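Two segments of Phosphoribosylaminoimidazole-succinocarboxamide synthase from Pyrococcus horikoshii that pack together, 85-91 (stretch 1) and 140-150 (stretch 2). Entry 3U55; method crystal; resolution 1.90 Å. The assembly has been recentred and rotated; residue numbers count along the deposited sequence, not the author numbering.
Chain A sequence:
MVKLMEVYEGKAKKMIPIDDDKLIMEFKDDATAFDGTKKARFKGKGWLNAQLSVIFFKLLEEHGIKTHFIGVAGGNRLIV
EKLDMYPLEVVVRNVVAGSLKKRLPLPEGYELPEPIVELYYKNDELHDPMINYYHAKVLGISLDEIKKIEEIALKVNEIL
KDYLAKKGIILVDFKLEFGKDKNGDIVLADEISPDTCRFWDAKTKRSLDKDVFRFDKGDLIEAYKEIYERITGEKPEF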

# COMPACT_ATOMS: atom_id res chain seq x y z
N MET A 85 1.83 15.49 -15.52
CA MET A 85 2.42 14.35 -14.83
C MET A 85 1.52 13.80 -13.73
O MET A 85 0.92 14.56 -12.97
CB MET A 85 3.80 14.71 -14.26
CG MET A 85 4.89 14.94 -15.31
SD MET A 85 5.30 13.49 -16.33
CE MET A 85 5.99 12.40 -15.08
N TYR A 86 1.44 12.48 -13.63
CA TYR A 86 0.83 11.85 -12.46
C TYR A 86 1.81 11.92 -11.30
O TYR A 86 3.02 11.70 -11.50
CB TYR A 86 0.49 10.38 -12.73
CG TYR A 86 -0.64 10.17 -13.71
CD1 TYR A 86 -1.97 10.35 -13.32
CD2 TYR A 86 -0.39 9.78 -15.02
CE1 TYR A 86 -3.02 10.15 -14.21
CE2 TYR A 86 -1.42 9.58 -15.93
CZ TYR A 86 -2.73 9.76 -15.51
OH TYR A 86 -3.76 9.55 -16.41
N PRO A 87 1.31 12.19 -10.08
CA PRO A 87 2.17 12.22 -8.90
C PRO A 87 2.46 10.80 -8.40
O PRO A 87 2.23 10.50 -7.23
CB PRO A 87 1.34 13.01 -7.88
CG PRO A 87 -0.06 12.75 -8.25
CD PRO A 87 -0.09 12.52 -9.75
N LEU A 88 2.95 9.94 -9.30
CA LEU A 88 3.17 8.53 -8.98
C LEU A 88 4.57 8.07 -9.33
O LEU A 88 5.17 8.53 -10.30
CB LEU A 88 2.19 7.63 -9.74
CG LEU A 88 0.68 7.80 -9.56
CD1 LEU A 88 -0.07 6.95 -10.59
CD2 LEU A 88 0.25 7.45 -8.13
N GLU A 89 5.07 7.13 -8.52
CA GLU A 89 6.17 6.27 -8.92
C GLU A 89 5.60 4.86 -8.99
O GLU A 89 4.99 4.39 -8.03
CB GLU A 89 7.34 6.38 -7.94
CG GLU A 89 8.07 7.72 -8.04
CD GLU A 89 9.11 7.94 -6.95
OE1 GLU A 89 9.66 9.06 -6.89
OE2 GLU A 89 9.37 7.00 -6.16
N VAL A 90 5.76 4.21 -10.14
CA VAL A 90 5.18 2.89 -10.37
C VAL A 90 6.32 1.89 -10.40
O VAL A 90 7.19 1.96 -11.27
CB VAL A 90 4.36 2.84 -11.68
CG1 VAL A 90 3.71 1.47 -11.89
CG2 VAL A 90 3.29 3.94 -11.67
N VAL A 91 6.33 0.98 -9.43
CA VAL A 91 7.43 0.03 -9.31
C VAL A 91 6.97 -1.38 -9.70
O VAL A 91 6.00 -1.89 -9.15
CB VAL A 91 8.01 0.05 -7.86
CG1 VAL A 91 9.15 -0.94 -7.73
CG2 VAL A 91 8.45 1.48 -7.47
N GLY A 140 -7.33 12.02 -7.40
CA GLY A 140 -7.87 12.45 -8.70
C GLY A 140 -7.53 11.54 -9.86
O GLY A 140 -7.71 11.91 -11.03
N ILE A 141 -7.05 10.34 -9.54
CA ILE A 141 -6.72 9.34 -10.55
C ILE A 141 -7.76 8.21 -10.57
O ILE A 141 -7.88 7.44 -9.61
CB ILE A 141 -5.30 8.74 -10.32
CG1 ILE A 141 -4.26 9.85 -10.14
CG2 ILE A 141 -4.93 7.82 -11.47
CD1 ILE A 141 -2.90 9.37 -9.62
N SER A 142 -8.49 8.12 -11.68
CA SER A 142 -9.60 7.17 -11.79
C SER A 142 -9.09 5.73 -11.82
O SER A 142 -7.92 5.48 -12.16
CB SER A 142 -10.43 7.45 -13.05
OG SER A 142 -9.74 7.06 -14.22
N LEU A 143 -9.96 4.79 -11.48
CA LEU A 143 -9.58 3.38 -11.53
C LEU A 143 -9.20 2.94 -12.95
O LEU A 143 -8.29 2.13 -13.12
CB LEU A 143 -10.69 2.50 -10.96
CG LEU A 143 -10.42 1.01 -10.79
CD1 LEU A 143 -9.20 0.76 -9.89
CD2 LEU A 143 -11.66 0.32 -10.25
N ASP A 144 -9.88 3.47 -13.97
CA ASP A 144 -9.53 3.18 -15.36
C ASP A 144 -8.11 3.66 -15.69
O ASP A 144 -7.35 2.96 -16.37
CB ASP A 144 -10.54 3.80 -16.35
CG ASP A 144 -10.24 3.44 -17.81
OD1 ASP A 144 -10.32 2.25 -18.17
OD2 ASP A 144 -9.92 4.36 -18.59
N GLU A 145 -7.75 4.84 -15.20
CA GLU A 145 -6.38 5.35 -15.39
C GLU A 145 -5.36 4.47 -14.69
O GLU A 145 -4.32 4.14 -15.27
CB GLU A 145 -6.26 6.78 -14.88
CG GLU A 145 -6.83 7.83 -15.82
CD GLU A 145 -6.96 9.17 -15.14
OE1 GLU A 145 -7.87 9.33 -14.31
OE2 GLU A 145 -6.14 10.06 -15.43
N ILE A 146 -5.65 4.08 -13.46
CA ILE A 146 -4.76 3.18 -12.72
C ILE A 146 -4.58 1.85 -13.45
O ILE A 146 -3.46 1.38 -13.59
CB ILE A 146 -5.24 2.96 -11.27
CG1 ILE A 146 -5.01 4.24 -10.46
CG2 ILE A 146 -4.48 1.78 -10.63
CD1 ILE A 146 -3.53 4.64 -10.29
N LYS A 147 -5.68 1.27 -13.92
CA LYS A 147 -5.62 0.01 -14.67
C LYS A 147 -4.77 0.13 -15.93
O LYS A 147 -3.94 -0.74 -16.21
CB LYS A 147 -7.02 -0.51 -15.01
CG LYS A 147 -7.71 -1.22 -13.84
CD LYS A 147 -9.17 -1.49 -14.16
CE LYS A 147 -9.86 -2.24 -13.02
NZ LYS A 147 -11.33 -2.28 -13.21
N LYS A 148 -4.97 1.22 -16.68
CA LYS A 148 -4.16 1.49 -17.88
C LYS A 148 -2.68 1.62 -17.55
O LYS A 148 -1.82 1.08 -18.26
CB LYS A 148 -4.65 2.75 -18.61
CG LYS A 148 -5.92 2.55 -19.45
CD LYS A 148 -6.36 3.86 -20.10
CE LYS A 148 -7.34 3.61 -21.25
NZ LYS A 148 -8.52 2.80 -20.83
N ILE A 149 -2.38 2.34 -16.47
CA ILE A 149 -1.00 2.53 -16.01
C ILE A 149 -0.33 1.19 -15.67
O ILE A 149 0.79 0.94 -16.12
CB ILE A 149 -0.94 3.51 -14.80
CG1 ILE A 149 -1.17 4.95 -15.27
CG2 ILE A 149 0.40 3.39 -14.07
CD1 ILE A 149 -1.58 5.92 -14.15
N GLU A 150 -1.01 0.34 -14.91
CA GLU A 150 -0.42 -0.96 -14.53
C GLU A 150 -0.27 -1.90 -15.74
O GLU A 150 0.70 -2.65 -15.82
CB GLU A 150 -1.19 -1.62 -13.38
CG GLU A 150 -1.14 -0.76 -12.11
CD GLU A 150 -1.53 -1.49 -10.83
OE1 GLU A 150 -2.31 -2.47 -10.89
OE2 GLU A 150 -1.08 -1.04 -9.76

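Met85 is out of reach of stretch 2. The contact begins at Tyr86, whose CA-to-CB bond points toward stretch 2 and whose ring meets three residues in three different ways. At the tip, Tyr86 OH donates a hydrogen bond to Glu145 OE2 at 2.6 Å, with that oxygen lying at the ring edge, near its plane. Over one face sits the Ile149 methyl: CD1 is 4.1 Å from the Tyr86 ring centroid and only 10° off the normal, the geometry of a CH-pi contact. Ile141 CD1 approaches Tyr86 CD1 obliquely, at 3.9 Å.

The acceptor is itself held in place. Glu145 OE1, the other carboxylate oxygen, receives Ser142 N at 3.0 Å and Ser142 OG at 2.9 Å, while Glu145 N donates to Ser142 OG at 3.1 Å, capping the helix start. The carboxylate thus links the helix N-terminus to the tyrosine hydroxyl.

Pro87 points sideways and contributes little, its CD lying 4.2 Å from Ile141 CD1. Leu88 points toward the helix again, and its CD1 collects three isoleucine methyls: CD1 of Ile141 at 3.8 Å, of Ile149 at 4.0 Å and of Ile146 at 4.2 Å. Ile146 starts out sideways, but the end of its side chain comes nearer, so that its CD1 still reaches Leu88 CD1; its share of the contact stays small.

Glu89 is out of reach, as strand alternation predicts, and Val90 faces the helix once more, placing CG2 3.8 Å from Ile149 CG2. Ile149 therefore spans Tyr86, Leu88 and Val90. Val91 is again out of reach. The axes of strand 88-91 and helix 143-150 run at 44° and approach to 10.9 Å; Leu88 and Val90 from the strand and Ile146 and Ile149 from the helix meet in the space between.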